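Surface-associated protein CshB (Streptococcus gordonii, PDB 6YZG) probably mediates adhesion of the bacterium to host surfaces, by binding fibronectin, the fragment here holding its non-repetitive domain 2. Local coordinates at residues A[35-40]-A[125-130]. Residues are numbered along the deposited sequence; the frame is centred on the assembly and turned at random.
Sequences VTLTVK and FDIEAT
Thr36 with Glu128 and Thr38 with Asp126 form the two hydrogen-bonded pairs of an antiparallel ladder. In each pair both N-H groups reach the opposite carbonyl: Thr36 N to Glu128 O is 2.9 Å and nearly straight, and Asp126 N to Thr38 O is 2.8 Å. The CA-H groups of the flanking non-hydrogen-bonded pairs add weaker contacts to the same oxygens, with Phe125 CA 3.2 Å from Thr38 O. On the buried face, Leu37 lies against the Phe125 ring: Leu37 CD1 sits over the ring centre, 4.3 Å above its plane, while Leu37 CB approaches Phe125 CD1. Val39 meets the ring obliquely, its CG2 3.8 Å from Phe125 CE1. Leu37 and Ile127 run side by side, and Val35 faces Ala129 more loosely. On the Thr36 and Glu128 face, one water lies 2.9 Å from Thr36 OG1 and 3.1 Å from Glu128 OE2, linking the two side chains. Lys40 CG lies anti to the backbone N (chi1 180°), carrying the chain across the Asp126 carboxylate. Its NZ is held chiefly by a salt bridge to Glu245 of the second subunit; the one to Asp126 OD1 is long, at 3.8 Å. That subunit also packs Met260 on Leu37 and Phe125, and one of its strands pairs with Phe125 and Asp126, continuing the sheet across the interface. Within the chain, strand 33-41 lies between strands 24-30 and 119-131, and the latter pairs onward with strand 134-144.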
loop_
_atom_site.group_PDB
_atom_site.type_symbol
_atom_site.label_atom_id
_atom_site.label_comp_id
_atom_site.label_asym_id
_atom_site.label_seq_id
_atom_site.Cartn_x
_atom_site.Cartn_y
_atom_site.Cartn_z
ATOM N N VAL A 35 16.668 25.696 15.569
ATOM C CA VAL A 35 17.242 24.349 15.367
ATOM C C VAL A 35 18.195 24.392 14.194
ATOM O O VAL A 35 17.943 25.022 13.154
ATOM C CB VAL A 35 16.135 23.314 15.145
ATOM C CG1 VAL A 35 15.223 23.176 16.339
ATOM C CG2 VAL A 35 15.341 23.545 13.912
ATOM N N THR A 36 19.323 23.724 14.391
ATOM C CA THR A 36 20.334 23.646 13.335
ATOM C C THR A 36 20.649 22.182 13.140
ATOM O O THR A 36 21.065 21.509 14.134
ATOM C CB THR A 36 21.610 24.400 13.683
ATOM O OG1 THR A 36 21.292 25.783 13.989
ATOM C CG2 THR A 36 22.597 24.345 12.552
ATOM N N LEU A 37 20.516 21.677 11.934
ATOM C CA LEU A 37 20.899 20.326 11.541
ATOM C C LEU A 37 22.172 20.465 10.712
ATOM O O LEU A 37 22.243 21.309 9.790
ATOM C CB LEU A 37 19.870 19.635 10.652
ATOM C CG LEU A 37 18.426 19.601 11.119
ATOM C CD1 LEU A 37 17.581 18.754 10.184
ATOM C CD2 LEU A 37 18.213 19.308 12.569
ATOM N N THR A 38 23.160 19.636 10.996
ATOM C CA THR A 38 24.387 19.581 10.195
ATOM C C THR A 38 24.588 18.161 9.694
ATOM O O THR A 38 24.491 17.240 10.511
ATOM C CB THR A 38 25.628 19.980 10.999
ATOM O OG1 THR A 38 25.429 21.287 11.582
ATOM C CG2 THR A 38 26.867 20.020 10.144
ATOM N N VAL A 39 24.800 17.983 8.401
ATOM C CA VAL A 39 25.066 16.634 7.873
ATOM C C VAL A 39 26.409 16.129 8.356
ATOM O O VAL A 39 27.455 16.784 8.060
ATOM C CB VAL A 39 24.967 16.605 6.363
ATOM C CG1 VAL A 39 25.287 15.223 5.888
ATOM C CG2 VAL A 39 23.636 17.104 5.857
ATOM N N LYS A 40 26.427 15.059 9.147
ATOM C CA LYS A 40 27.678 14.469 9.689
ATOM C C LYS A 40 28.157 13.365 8.733
ATOM O O LYS A 40 29.372 13.191 8.578
ATOM C CB LYS A 40 27.369 13.882 11.068
ATOM C CG LYS A 40 28.550 13.232 11.766
ATOM C CD LYS A 40 28.198 12.755 13.143
ATOM C CE LYS A 40 29.408 12.258 13.899
ATOM N NZ LYS A 40 29.312 12.658 15.319
ATOM N N PHE A 125 22.572 13.319 11.040
ATOM C CA PHE A 125 22.637 14.751 11.378
ATOM C C PHE A 125 23.089 14.964 12.820
ATOM O O PHE A 125 22.661 14.297 13.696
ATOM C CB PHE A 125 21.228 15.354 11.321
ATOM C CG PHE A 125 20.599 15.423 9.952
ATOM C CD1 PHE A 125 20.984 16.380 9.032
ATOM C CD2 PHE A 125 19.626 14.534 9.575
ATOM C CE1 PHE A 125 20.405 16.456 7.776
ATOM C CE2 PHE A 125 19.058 14.604 8.320
ATOM C CZ PHE A 125 19.429 15.568 7.431
ATOM N N ASP A 126 23.940 15.967 12.969
ATOM C CA ASP A 126 24.237 16.545 14.294
ATOM C C ASP A 126 23.093 17.546 14.499
ATOM O O ASP A 126 22.733 18.235 13.568
ATOM C CB ASP A 126 25.624 17.197 14.332
ATOM C CG ASP A 126 26.792 16.233 14.548
ATOM O OD1 ASP A 126 26.704 15.380 15.395
ATOM O OD2 ASP A 126 27.780 16.350 13.839
ATOM N N ILE A 127 22.528 17.558 15.679
ATOM C CA ILE A 127 21.384 18.455 15.979
ATOM C C ILE A 127 21.768 19.379 17.120
ATOM O O ILE A 127 22.308 18.898 18.076
ATOM C CB ILE A 127 20.163 17.637 16.426
ATOM C CG1 ILE A 127 19.657 16.708 15.333
ATOM C CG2 ILE A 127 19.062 18.545 16.948
ATOM C CD1 ILE A 127 18.748 15.694 15.961
ATOM N N GLU A 128 21.419 20.644 16.978
ATOM C CA GLU A 128 21.597 21.634 18.057
ATOM C C GLU A 128 20.322 22.470 18.129
ATOM O O GLU A 128 19.815 22.864 17.117
ATOM C CB GLU A 128 22.779 22.523 17.718
ATOM C CG GLU A 128 22.904 23.807 18.506
ATOM C CD GLU A 128 23.953 24.617 17.766
ATOM O OE1 GLU A 128 25.061 24.095 17.645
ATOM O OE2 GLU A 128 23.612 25.644 17.182
ATOM N N ALA A 129 19.807 22.622 19.327
ATOM C CA ALA A 129 18.654 23.497 19.550
ATOM C C ALA A 129 19.075 24.569 20.532
ATOM O O ALA A 129 19.746 24.258 21.521
ATOM C CB ALA A 129 17.493 22.738 20.116
ATOM N N THR A 130 18.694 25.806 20.257
ATOM C CA THR A 130 18.920 26.923 21.214
ATOM C C THR A 130 17.622 27.650 21.482
ATOM O O THR A 130 16.772 27.803 20.619
ATOM C CB THR A 130 19.986 27.887 20.731
ATOM O OG1 THR A 130 19.512 28.528 19.526
ATOM C CG2 THR A 130 21.313 27.214 20.490
HETATM O O HOH W 1 20.549 26.116 16.766
#